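Local coordinates for E3 ubiquitin-protein ligase HERC2 (Homo sapiens, PDB 4L1M) that probably transfers ubiquitin to target proteins as a HECT-type E3 ligase, and whose first RCC1-like domain, a seven-bladed beta-propeller, is the part described here, at residues H103-H108 against A318-C323; V118-C123 against G127-G132; S144-K149 against E173-G178; C266-S271 against N288-H293. One frame throughout, in Å; residues are numbered along the deposited sequence.

Interaction 1: H103-H108 against A318-C323. With SO4 (sulfate ion), chain G.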
loop_
_atom_site.group_PDB
_atom_site.type_symbol
_atom_site.label_atom_id
_atom_site.label_comp_id
_atom_site.label_asym_id
_atom_site.label_seq_id
_atom_site.Cartn_x
_atom_site.Cartn_y
_atom_site.Cartn_z
ATOM N N HIS A 103 -1.992 -6.298 0.765
ATOM C CA HIS A 103 -0.605 -6.007 1.071
ATOM C C HIS A 103 0.258 -6.962 0.301
ATOM O O HIS A 103 -0.097 -8.128 0.161
ATOM C CB HIS A 103 -0.369 -6.209 2.556
ATOM C CG HIS A 103 0.978 -5.789 2.998
ATOM N ND1 HIS A 103 2.054 -6.644 2.982
ATOM C CD2 HIS A 103 1.442 -4.601 3.442
ATOM C CE1 HIS A 103 3.130 -5.999 3.387
ATOM N NE2 HIS A 103 2.779 -4.763 3.692
ATOM N N SER A 104 1.418 -6.511 -0.163
ATOM C CA SER A 104 2.202 -7.325 -1.105
ATOM C C SER A 104 2.785 -8.644 -0.504
ATOM O O SER A 104 3.204 -9.535 -1.252
ATOM C CB SER A 104 3.268 -6.455 -1.767
ATOM O OG SER A 104 4.327 -6.260 -0.897
ATOM N N ASP A 105 2.820 -8.752 0.821
ATOM C CA ASP A 105 3.226 -9.982 1.514
ATOM C C ASP A 105 2.013 -10.644 2.190
ATOM O O ASP A 105 2.180 -11.468 3.096
ATOM C CB ASP A 105 4.322 -9.690 2.579
ATOM C CG ASP A 105 5.568 -8.949 1.986
ATOM O OD1 ASP A 105 6.050 -9.347 0.885
ATOM O OD2 ASP A 105 6.077 -7.968 2.618
ATOM N N GLY A 106 0.800 -10.291 1.745
ATOM C CA GLY A 106 -0.448 -10.729 2.399
ATOM C C GLY A 106 -1.363 -11.645 1.591
ATOM O O GLY A 106 -1.155 -11.855 0.397
ATOM N N HIS A 107 -2.380 -12.165 2.270
ATOM C CA HIS A 107 -3.328 -13.152 1.739
ATOM C C HIS A 107 -4.761 -12.796 2.153
ATOM O O HIS A 107 -5.591 -13.685 2.371
ATOM C CB HIS A 107 -2.989 -14.587 2.273
ATOM C CG HIS A 107 -1.600 -15.025 1.950
ATOM N ND1 HIS A 107 -1.310 -15.835 0.871
ATOM C CD2 HIS A 107 -0.407 -14.709 2.519
ATOM C CE1 HIS A 107 -0.000 -16.015 0.797
ATOM N NE2 HIS A 107 0.572 -15.337 1.780
ATOM N N HIS A 108 -5.035 -11.517 2.338
ATOM C CA HIS A 108 -6.381 -11.091 2.605
ATOM C C HIS A 108 -6.632 -9.765 1.941
ATOM O O HIS A 108 -5.698 -9.066 1.599
ATOM C CB HIS A 108 -6.703 -11.075 4.098
ATOM C CG HIS A 108 -6.139 -9.906 4.843
ATOM N ND1 HIS A 108 -4.785 -9.718 5.012
ATOM C CD2 HIS A 108 -6.747 -8.908 5.527
ATOM C CE1 HIS A 108 -4.583 -8.640 5.750
ATOM N NE2 HIS A 108 -5.759 -8.131 6.074
ATOM N N ALA A 318 5.205 1.051 -2.840
ATOM C CA ALA A 318 6.255 0.248 -2.238
ATOM C C ALA A 318 5.866 -1.200 -2.329
ATOM O O ALA A 318 4.873 -1.581 -1.771
ATOM C CB ALA A 318 6.442 0.641 -0.782
ATOM N N GLY A 319 6.637 -1.991 -3.067
ATOM C CA GLY A 319 6.503 -3.439 -3.073
ATOM C C GLY A 319 7.239 -3.961 -1.861
ATOM O O GLY A 319 7.498 -3.204 -0.941
ATOM N N SER A 320 7.590 -5.239 -1.840
ATOM C CA SER A 320 8.329 -5.796 -0.695
ATOM C C SER A 320 9.707 -5.157 -0.562
ATOM O O SER A 320 10.029 -4.580 0.480
ATOM C CB SER A 320 8.473 -7.290 -0.844
ATOM O OG SER A 320 7.191 -7.874 -0.847
ATOM N N THR A 321 10.505 -5.232 -1.623
ATOM C CA THR A 321 11.854 -4.701 -1.615
ATOM C C THR A 321 12.180 -3.781 -2.811
ATOM O O THR A 321 13.346 -3.572 -3.117
ATOM C CB THR A 321 12.873 -5.845 -1.552
ATOM O OG1 THR A 321 12.729 -6.677 -2.692
ATOM C CG2 THR A 321 12.664 -6.685 -0.303
ATOM N N HIS A 322 11.151 -3.238 -3.473
ATOM C CA HIS A 322 11.339 -2.271 -4.559
ATOM C C HIS A 322 10.204 -1.262 -4.556
ATOM O O HIS A 322 9.180 -1.502 -3.934
ATOM C CB HIS A 322 11.439 -2.956 -5.910
ATOM C CG HIS A 322 10.123 -3.332 -6.518
ATOM N ND1 HIS A 322 9.402 -4.427 -6.108
ATOM C CD2 HIS A 322 9.428 -2.794 -7.548
ATOM C CE1 HIS A 322 8.308 -4.539 -6.836
ATOM N NE2 HIS A 322 8.302 -3.564 -7.724
ATOM N N CYS A 323 10.404 -0.123 -5.210
ATOM C CA CYS A 323 9.418 0.952 -5.209
ATOM C C CYS A 323 9.302 1.592 -6.559
ATOM O O CYS A 323 10.233 1.541 -7.343
ATOM C CB CYS A 323 9.825 2.065 -4.262
ATOM S SG CYS A 323 9.902 1.609 -2.545
HETATM S S SO4 G . -3.895 -16.421 -1.955
HETATM O O1 SO4 G . -4.326 -16.884 -3.296
HETATM O O2 SO4 G . -3.179 -17.534 -1.274
HETATM O O3 SO4 G . -2.988 -15.245 -2.113
HETATM O O4 SO4 G . -5.077 -15.984 -1.153
#
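The D105 carboxylate is the flat group that meets the opposite segment: S320 OG reaches OD1 on its syn side, 25° out of the carboxylate plane, and donates a hydrogen bond to it (S320 OG to D105 OD1, 2.5 Å). At the edge of the H103 ring lies the CA of D105; the backbone N of D105 bonds to H103 ND1 at 3.1 Å, tilted 31° from the ring plane, which ties the imidazole to the turn. The H107 ring, farther along, offers its edge to a sulfate ion, with a weak bond from H107 ND1 to O2.

A second hydroxyl joins the junction. S104 OG gives a weak hydrogen bond to S320 OG (3.3 Å), so S320 OG accepts from S104 while donating to D105. Its first torsion of -62° sets S320 OG beside its own backbone N, at the tip of the loop facing both partners. A type I turn from H103 to G106, closed by G106 N to H103 O, presents S104 and D105 together.

Each segment holds most or all of the turn between the first two strands of a propeller blade: 97-101 to 108-113, and 313-318 to 322-327. The buried contact lies near the middle of the propeller, joining turns of two non-adjacent blades. D105 OD2 bonds S214 of another blade's turn, and S320 pairs through its backbone with S268 of the preceding blade.

Interaction 2: V118-C123 against G127-G132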
loop_
_atom_site.group_PDB
_atom_site.type_symbol
_atom_site.label_atom_id
_atom_site.label_comp_id
_atom_site.label_asym_id
_atom_site.label_seq_id
_atom_site.Cartn_x
_atom_site.Cartn_y
_atom_site.Cartn_z
ATOM N N VAL A 118 -17.737 -2.029 4.336
ATOM C CA VAL A 118 -16.405 -2.633 4.135
ATOM C C VAL A 118 -16.540 -4.149 4.046
ATOM O O VAL A 118 -17.257 -4.754 4.845
ATOM C CB VAL A 118 -15.462 -2.294 5.291
ATOM C CG1 VAL A 118 -14.077 -2.856 5.038
ATOM C CG2 VAL A 118 -15.376 -0.797 5.484
ATOM N N TYR A 119 -15.880 -4.752 3.060
ATOM C CA TYR A 119 -15.910 -6.201 2.865
ATOM C C TYR A 119 -14.532 -6.746 3.072
ATOM O O TYR A 119 -13.552 -6.078 2.768
ATOM C CB TYR A 119 -16.344 -6.565 1.445
ATOM C CG TYR A 119 -17.727 -6.134 1.114
ATOM C CD1 TYR A 119 -18.009 -4.808 0.828
ATOM C CD2 TYR A 119 -18.774 -7.055 1.082
ATOM C CE1 TYR A 119 -19.297 -4.406 0.507
ATOM C CE2 TYR A 119 -20.060 -6.673 0.756
ATOM C CZ TYR A 119 -20.317 -5.346 0.470
ATOM O OH TYR A 119 -21.595 -4.948 0.174
ATOM N N SER A 120 -14.446 -7.964 3.586
ATOM C CA SER A 120 -13.139 -8.605 3.766
ATOM C C SER A 120 -13.217 -10.049 3.363
ATOM O O SER A 120 -14.269 -10.673 3.476
ATOM C CB SER A 120 -12.677 -8.498 5.222
ATOM O OG SER A 120 -13.545 -9.229 6.070
ATOM N N TRP A 121 -12.123 -10.574 2.865
ATOM C CA TRP A 121 -12.038 -12.010 2.627
ATOM C C TRP A 121 -10.591 -12.487 2.567
ATOM O O TRP A 121 -9.652 -11.679 2.624
ATOM C CB TRP A 121 -12.837 -12.419 1.376
ATOM C CG TRP A 121 -12.317 -11.947 0.048
ATOM C CD1 TRP A 121 -11.764 -12.731 -0.922
ATOM C CD2 TRP A 121 -12.347 -10.615 -0.490
ATOM N NE1 TRP A 121 -11.422 -11.974 -2.004
ATOM C CE2 TRP A 121 -11.764 -10.674 -1.768
ATOM C CE3 TRP A 121 -12.774 -9.384 -0.008
ATOM C CZ2 TRP A 121 -11.617 -9.546 -2.584
ATOM C CZ3 TRP A 121 -12.642 -8.250 -0.828
ATOM C CH2 TRP A 121 -12.064 -8.343 -2.092
ATOM N N GLY A 122 -10.427 -13.808 2.471
ATOM C CA GLY A 122 -9.116 -14.432 2.464
ATOM C C GLY A 122 -8.832 -15.090 3.789
ATOM O O GLY A 122 -9.746 -15.613 4.437
ATOM N N CYS A 123 -7.561 -15.071 4.183
ATOM C CA CYS A 123 -7.101 -15.686 5.429
ATOM C C CYS A 123 -7.675 -14.997 6.666
ATOM O O CYS A 123 -7.760 -13.764 6.730
ATOM C CB CYS A 123 -5.589 -15.648 5.496
ATOM S SG CYS A 123 -4.907 -16.606 6.873
ATOM N N GLY A 127 -7.660 -12.743 13.319
ATOM C CA GLY A 127 -8.839 -11.905 13.305
ATOM C C GLY A 127 -8.762 -10.780 12.299
ATOM O O GLY A 127 -9.548 -9.844 12.369
ATOM N N ARG A 128 -7.839 -10.888 11.348
ATOM C CA ARG A 128 -7.612 -9.836 10.367
ATOM C C ARG A 128 -8.836 -9.471 9.491
ATOM O O ARG A 128 -8.864 -8.377 8.906
ATOM C CB ARG A 128 -6.421 -10.202 9.477
ATOM C CG ARG A 128 -6.699 -11.343 8.496
ATOM C CD ARG A 128 -5.429 -11.866 7.866
ATOM N NE ARG A 128 -4.624 -12.623 8.819
ATOM C CZ ARG A 128 -3.457 -13.191 8.535
ATOM N NH1 ARG A 128 -2.771 -13.855 9.476
ATOM N NH2 ARG A 128 -2.964 -13.081 7.319
ATOM N N LEU A 129 -9.816 -10.368 9.365
ATOM C CA LEU A 129 -10.987 -10.079 8.544
ATOM C C LEU A 129 -12.012 -9.207 9.269
ATOM O O LEU A 129 -12.918 -8.659 8.625
ATOM C CB LEU A 129 -11.644 -11.375 8.047
ATOM C CG LEU A 129 -10.701 -12.297 7.266
ATOM C CD1 LEU A 129 -11.384 -13.593 6.847
ATOM C CD2 LEU A 129 -10.074 -11.583 6.059
ATOM N N GLY A 130 -11.903 -9.105 10.594
ATOM C CA GLY A 130 -12.748 -8.195 11.360
ATOM C C GLY A 130 -14.160 -8.663 11.717
ATOM O O GLY A 130 -14.970 -7.866 12.151
ATOM N N HIS A 131 -14.454 -9.950 11.575
ATOM C CA HIS A 131 -15.794 -10.483 11.872
ATOM C C HIS A 131 -15.935 -11.084 13.261
ATOM O O HIS A 131 -16.940 -11.705 13.553
ATOM C CB HIS A 131 -16.183 -11.531 10.843
ATOM C CG HIS A 131 -16.038 -11.055 9.442
ATOM N ND1 HIS A 131 -16.765 -9.995 8.936
ATOM C CD2 HIS A 131 -15.225 -11.465 8.441
ATOM C CE1 HIS A 131 -16.409 -9.781 7.681
ATOM N NE2 HIS A 131 -15.480 -10.662 7.355
ATOM N N GLY A 132 -14.946 -10.895 14.123
ATOM C CA GLY A 132 -15.029 -11.415 15.495
ATOM C C GLY A 132 -14.763 -12.907 15.636
ATOM O O GLY A 132 -15.165 -13.508 16.620
#
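S120 opens the contact from the middle of strand 118-122, its side chain directed at the turn that follows. With chi1 at 65°, OG stands between the backbone N and the carbonyl carbon and donates to the carbonyl O of L129 (S120 OG to L129 O, 2.7 Å). It meets that oxygen in the carbonyl plane, on a lone pair, at a C=O...donor angle of 125°. H131 NE2 also comes within 2.7 Å of S120 OG, while the H131 ring lays one face over L129 O, bringing the hydroxyl, the imidazole and the carbonyl together.

The W121 side chain leaves the backbone away from the turn, and its carbonyl does the touching: W121 O packs on L129 CD2. G122 O follows against the other methyl, CD1, so the forked end of L129 is pressed on consecutive peptide carbonyls. C123 O carries this further, lying 3.2 Å from L129 CD2 and 3.2 Å from R128 CG. The C123 thiol then sits over the face of the R128 guanidinium, SG 4.0 Å above its plane and over its centre. R128 NE bonds D125 O, in the short link between the segments, which helps hold the guanidinium here.

The turn is type I, G127 to G130, within an RCC1 repeat, and folds back beside the strand it has just left. Strand 118-122 runs between 108-113 and 140-142 in its blade; S120 also packs on L110, R128 and L129 on H108, and H131 on L137 and I143. R128 O bonds S165 OG of the next blade.

Interaction 3: S144-K149 against E173-G178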
loop_
_atom_site.group_PDB
_atom_site.type_symbol
_atom_site.label_atom_id
_atom_site.label_comp_id
_atom_site.label_asym_id
_atom_site.label_seq_id
_atom_site.Cartn_x
_atom_site.Cartn_y
_atom_site.Cartn_z
ATOM N N SER A 144 -19.689 -6.111 9.672
ATOM C CA SER A 144 -20.844 -5.462 10.271
ATOM C C SER A 144 -20.470 -4.394 11.311
ATOM O O SER A 144 -21.218 -3.467 11.523
ATOM C CB SER A 144 -21.785 -6.490 10.880
ATOM O OG SER A 144 -21.148 -7.141 11.955
ATOM N N ALA A 145 -19.305 -4.494 11.932
ATOM C CA ALA A 145 -18.843 -3.417 12.809
ATOM C C ALA A 145 -18.890 -2.026 12.137
ATOM O O ALA A 145 -19.047 -1.038 12.815
ATOM C CB ALA A 145 -17.433 -3.710 13.308
ATOM N N PHE A 146 -18.741 -1.939 10.820
ATOM C CA PHE A 146 -18.771 -0.643 10.155
ATOM C C PHE A 146 -20.131 -0.296 9.520
ATOM O O PHE A 146 -20.318 0.829 9.060
ATOM C CB PHE A 146 -17.684 -0.569 9.078
ATOM C CG PHE A 146 -16.297 -0.523 9.626
ATOM C CD1 PHE A 146 -15.926 0.465 10.537
ATOM C CD2 PHE A 146 -15.352 -1.462 9.238
ATOM C CE1 PHE A 146 -14.647 0.502 11.051
ATOM C CE2 PHE A 146 -14.070 -1.423 9.735
ATOM C CZ PHE A 146 -13.714 -0.441 10.635
ATOM N N SER A 147 -21.063 -1.247 9.486
ATOM C CA SER A 147 -22.371 -1.009 8.883
ATOM C C SER A 147 -23.282 -0.189 9.805
ATOM O O SER A 147 -23.062 -0.135 11.017
ATOM C CB SER A 147 -23.035 -2.331 8.465
ATOM O OG SER A 147 -22.625 -2.694 7.146
ATOM N N GLY A 148 -24.279 0.468 9.205
ATOM C CA GLY A 148 -25.226 1.333 9.924
ATOM C C GLY A 148 -24.654 2.546 10.668
ATOM O O GLY A 148 -25.310 3.071 11.563
ATOM N N LYS A 149 -23.457 3.006 10.288
ATOM C CA LYS A 149 -22.817 4.178 10.910
ATOM C C LYS A 149 -23.475 5.478 10.390
ATOM O O LYS A 149 -24.120 5.479 9.340
ATOM C CB LYS A 149 -21.304 4.177 10.640
ATOM N N GLU A 173 -11.139 9.123 12.685
ATOM C CA GLU A 173 -10.785 8.012 13.582
ATOM C C GLU A 173 -10.081 6.914 12.813
ATOM O O GLU A 173 -10.414 6.649 11.666
ATOM C CB GLU A 173 -12.028 7.420 14.234
ATOM C CG GLU A 173 -12.753 8.362 15.176
ATOM C CD GLU A 173 -13.961 7.706 15.838
ATOM O OE1 GLU A 173 -14.588 6.814 15.208
ATOM O OE2 GLU A 173 -14.271 8.097 16.992
ATOM N N LEU A 174 -9.130 6.262 13.462
ATOM C CA LEU A 174 -8.386 5.151 12.890
ATOM C C LEU A 174 -8.703 3.875 13.665
ATOM O O LEU A 174 -8.601 3.857 14.876
ATOM C CB LEU A 174 -6.890 5.425 12.966
ATOM C CG LEU A 174 -6.025 4.237 12.559
ATOM C CD1 LEU A 174 -6.293 3.863 11.112
ATOM C CD2 LEU A 174 -4.553 4.526 12.768
ATOM N N TYR A 175 -9.088 2.820 12.943
ATOM C CA TYR A 175 -9.424 1.516 13.517
ATOM C C TYR A 175 -8.416 0.538 12.982
ATOM O O TYR A 175 -8.089 0.599 11.812
ATOM C CB TYR A 175 -10.853 1.084 13.115
ATOM C CG TYR A 175 -11.924 1.883 13.830
ATOM C CD1 TYR A 175 -12.316 3.123 13.362
ATOM C CD2 TYR A 175 -12.504 1.414 14.994
ATOM C CE1 TYR A 175 -13.275 3.862 14.019
ATOM C CE2 TYR A 175 -13.448 2.148 15.674
ATOM C CZ TYR A 175 -13.839 3.375 15.187
ATOM O OH TYR A 175 -14.805 4.114 15.867
ATOM N N THR A 176 -7.902 -0.336 13.842
ATOM C CA THR A 176 -7.016 -1.400 13.410
ATOM C C THR A 176 -7.505 -2.719 13.978
ATOM O O THR A 176 -8.255 -2.734 14.949
ATOM C CB THR A 176 -5.591 -1.174 13.904
ATOM O OG1 THR A 176 -5.618 -0.861 15.300
ATOM C CG2 THR A 176 -4.930 -0.023 13.145
ATOM N N TRP A 177 -7.136 -3.830 13.333
ATOM C CA TRP A 177 -7.505 -5.169 13.820
ATOM C C TRP A 177 -6.662 -6.241 13.150
ATOM O O TRP A 177 -5.999 -5.987 12.156
ATOM C CB TRP A 177 -9.011 -5.439 13.649
ATOM C CG TRP A 177 -9.519 -5.478 12.225
ATOM C CD1 TRP A 177 -9.783 -6.598 11.480
ATOM C CD2 TRP A 177 -9.843 -4.361 11.382
ATOM N NE1 TRP A 177 -10.235 -6.250 10.235
ATOM C CE2 TRP A 177 -10.278 -4.888 10.141
ATOM C CE3 TRP A 177 -9.793 -2.966 11.546
ATOM C CZ2 TRP A 177 -10.678 -4.073 9.077
ATOM C CZ3 TRP A 177 -10.177 -2.153 10.473
ATOM C CH2 TRP A 177 -10.629 -2.710 9.263
ATOM N N GLY A 178 -6.693 -7.443 13.716
ATOM C CA GLY A 178 -5.856 -8.563 13.238
ATOM C C GLY A 178 -4.812 -8.908 14.276
ATOM O O GLY A 178 -5.048 -8.743 15.468
#
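An aromatic cluster of F146, Y175 and W177 packs the connection between two blades against the next blade's sheet. F146 is the inserted ring, and it meets both partners with its outer edge. Toward Y175 the pair is T-shaped: the edge of F146 points at the tyrosine face, with centroids 5.8 Å apart and planes at 87°. F146 CE1 stands 4.1 Å above the Y175 ring, displaced toward its rim near CG, and F146 CZ touches Y175 CB. Toward W177 the approach is oblique, the planes being 58° apart; F146 CE2 comes to 3.7 Å from W177 CH2, and CZ lies near CZ3 on the same six-membered ring.

The propeller topology explains the meeting. Residues 144-146 form a short 3-10 segment in the loop that leaves strand 140-142, an edge strand of its sheet, for 155-160 of the following blade, whereas Y175 and W177 alternate on strand 174-178 of that second blade. Both therefore face F146, while T176 between them points away. A first torsion of -70° swings the F146 ring beside its own backbone N and out over the strand.

P196 of strand 196-198 packs on F146 and W177, extending this apolar patch. Y175 OH donates to E173 OE1 (2.8 Å), reaching it from above the carboxylate plane, which helps hold the far end of the tyrosine, whose face F146 meets edge-on.

Interaction 4: C266-S271 against N288-H293. With SO4 (sulfate ion), chain F.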
loop_
_atom_site.group_PDB
_atom_site.type_symbol
_atom_site.label_atom_id
_atom_site.label_comp_id
_atom_site.label_asym_id
_atom_site.label_seq_id
_atom_site.Cartn_x
_atom_site.Cartn_y
_atom_site.Cartn_z
ATOM N N CYS A 266 4.618 1.514 3.516
ATOM C CA CYS A 266 5.498 0.547 4.134
ATOM C C CYS A 266 5.895 -0.502 3.090
ATOM O O CYS A 266 5.049 -1.039 2.407
ATOM C CB CYS A 266 4.768 -0.167 5.259
ATOM S SG CYS A 266 4.446 0.879 6.679
ATOM N N GLY A 267 7.183 -0.776 2.958
ATOM C CA GLY A 267 7.633 -1.971 2.254
ATOM C C GLY A 267 8.111 -2.889 3.335
ATOM O O GLY A 267 7.867 -2.625 4.505
ATOM N N SER A 268 8.829 -3.942 2.974
ATOM C CA SER A 268 9.283 -4.922 3.975
ATOM C C SER A 268 10.374 -4.334 4.845
ATOM O O SER A 268 11.481 -4.098 4.388
ATOM C CB SER A 268 9.782 -6.206 3.302
ATOM O OG SER A 268 10.171 -7.154 4.277
ATOM N N GLN A 269 10.016 -4.038 6.086
ATOM C CA GLN A 269 10.937 -3.511 7.093
ATOM C C GLN A 269 11.473 -2.126 6.783
ATOM O O GLN A 269 12.527 -1.744 7.303
ATOM C CB GLN A 269 12.087 -4.505 7.348
ATOM C CG GLN A 269 11.620 -5.906 7.815
ATOM C CD GLN A 269 10.968 -5.870 9.192
ATOM O OE1 GLN A 269 11.602 -5.477 10.143
ATOM N NE2 GLN A 269 9.706 -6.213 9.286
ATOM N N PHE A 270 10.756 -1.360 5.960
ATOM C CA PHE A 270 11.111 0.042 5.707
ATOM C C PHE A 270 9.882 0.898 5.458
ATOM O O PHE A 270 8.807 0.392 5.187
ATOM C CB PHE A 270 12.130 0.196 4.564
ATOM C CG PHE A 270 11.557 0.030 3.177
ATOM C CD1 PHE A 270 11.382 -1.215 2.636
ATOM C CD2 PHE A 270 11.269 1.124 2.397
ATOM C CE1 PHE A 270 10.898 -1.371 1.331
ATOM C CE2 PHE A 270 10.783 0.978 1.097
ATOM C CZ PHE A 270 10.588 -0.274 0.572
ATOM N N SER A 271 10.084 2.197 5.551
ATOM C CA SER A 271 9.013 3.140 5.599
ATOM C C SER A 271 9.282 4.289 4.641
ATOM O O SER A 271 10.426 4.610 4.342
ATOM C CB SER A 271 8.919 3.677 7.015
ATOM O OG SER A 271 8.696 2.616 7.932
ATOM N N ASN A 288 19.486 -4.829 -0.062
ATOM C CA ASN A 288 19.001 -4.919 -1.426
ATOM C C ASN A 288 18.629 -3.549 -1.986
ATOM O O ASN A 288 17.848 -3.467 -2.918
ATOM C CB ASN A 288 17.809 -5.882 -1.481
ATOM C CG ASN A 288 18.046 -7.146 -0.685
ATOM O OD1 ASN A 288 17.393 -7.397 0.318
ATOM N ND2 ASN A 288 18.995 -7.926 -1.110
ATOM N N GLN A 289 19.194 -2.486 -1.404
ATOM C CA GLN A 289 19.018 -1.106 -1.880
ATOM C C GLN A 289 17.579 -0.609 -1.822
ATOM O O GLN A 289 17.236 0.341 -2.525
ATOM C CB GLN A 289 19.509 -0.944 -3.325
ATOM C CG GLN A 289 20.955 -1.326 -3.570
ATOM C CD GLN A 289 21.902 -0.348 -2.921
ATOM O OE1 GLN A 289 21.482 0.607 -2.263
ATOM N NE2 GLN A 289 23.176 -0.570 -3.090
ATOM N N ARG A 290 16.756 -1.209 -0.970
ATOM C CA ARG A 290 15.346 -0.883 -0.943
ATOM C C ARG A 290 15.040 0.560 -0.551
ATOM O O ARG A 290 13.985 1.074 -0.885
ATOM C CB ARG A 290 14.584 -1.849 -0.033
ATOM C CG ARG A 290 14.835 -1.677 1.463
ATOM C CD ARG A 290 14.277 -2.848 2.243
ATOM N NE ARG A 290 15.061 -4.051 2.048
ATOM C CZ ARG A 290 14.689 -5.252 2.453
ATOM N NH1 ARG A 290 13.529 -5.431 3.078
ATOM N NH2 ARG A 290 15.479 -6.293 2.227
ATOM N N LEU A 291 15.936 1.222 0.144
ATOM C CA LEU A 291 15.712 2.628 0.546
ATOM C C LEU A 291 16.017 3.678 -0.547
ATOM O O LEU A 291 15.533 4.804 -0.455
ATOM C CB LEU A 291 16.573 2.973 1.759
ATOM C CG LEU A 291 16.395 2.069 2.949
ATOM C CD1 LEU A 291 17.378 2.469 4.017
ATOM C CD2 LEU A 291 14.951 2.143 3.447
ATOM N N GLY A 292 16.833 3.323 -1.541
ATOM C CA GLY A 292 17.144 4.220 -2.664
ATOM C C GLY A 292 18.208 5.288 -2.448
ATOM O O GLY A 292 18.395 6.135 -3.290
ATOM N N HIS A 293 18.916 5.249 -1.335
ATOM C CA HIS A 293 19.931 6.267 -1.035
ATOM C C HIS A 293 21.293 5.933 -1.586
ATOM O O HIS A 293 22.190 6.752 -1.487
ATOM C CB HIS A 293 20.053 6.479 0.460
ATOM C CG HIS A 293 18.790 6.943 1.109
ATOM N ND1 HIS A 293 18.161 8.112 0.755
ATOM C CD2 HIS A 293 18.040 6.399 2.097
ATOM C CE1 HIS A 293 17.086 8.276 1.501
ATOM N NE2 HIS A 293 16.983 7.246 2.319
HETATM S S SO4 F . 13.389 -9.013 3.856
HETATM O O1 SO4 F . 12.525 -8.711 2.713
HETATM O O2 SO4 F . 13.242 -10.460 4.154
HETATM O O3 SO4 F . 14.814 -8.725 3.589
HETATM O O4 SO4 F . 12.970 -8.138 4.973
#
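F270 and R290 share a first torsion that places CG between the backbone N and the carbonyl carbon (76° and 71°), and the R290 chain bends again at chi3 (72°), so its CG stands over the phenyl face and its CD passes beside F270 CD1 before the guanidinium turns off to S268. R290 CG makes a CH-pi contact, 4.1 Å from the F270 centroid. The opposite ring face is covered by G267 N, and L291 CD2 packs at 3.6 Å on F270 CB.

R290 NH1 donates to S268 O (2.8 Å), which lies near the guanidinium plane. S268 and F270 belong to the type II turn G267-F270 joining the first two strands of a propeller blade, and R290 and L291 to a type I turn, Q289-G292, in the loop leaving the third, 280-284.

The guanidinium edge also grips a sulfate ion, probably from the crystallisation liquor: R290 NH2 bonds O3 at 2.9 Å, and NH1 adds weak bonds to O1 and O4. S268 OG lies 3.0 Å from sulfate O4. K285 NZ binds the same anion. R290 NH2 donates as well to N288 OD1 on a lone pair (2.9 Å), and R290 NE bonds D287 O.

Interactions 1, 3 and 4 are buried contacts; interaction 2 is partly buried. Interaction 1, about 7 Å from the chain centre, is almost wholly polar; interactions 2 and 3 lie farthest from that centre, and 3 is an aromatic cluster between adjacent blades. Interactions 2 and 4 mix apolar packing with bonds to backbone carbonyls; R128 and R290 take similar chain shapes in comparable type I turns, but the R128 guanidinium has a thiol over one face, whereas R290 lays its CG on a phenyl ring and turns its guanidinium edge to sulfate. Probable backbone hydrogen bonds join interaction 1 to 4 (S320 O to S268 N) and to 2 (H107 O to C123 N). W177 packs on the turn of interaction 2.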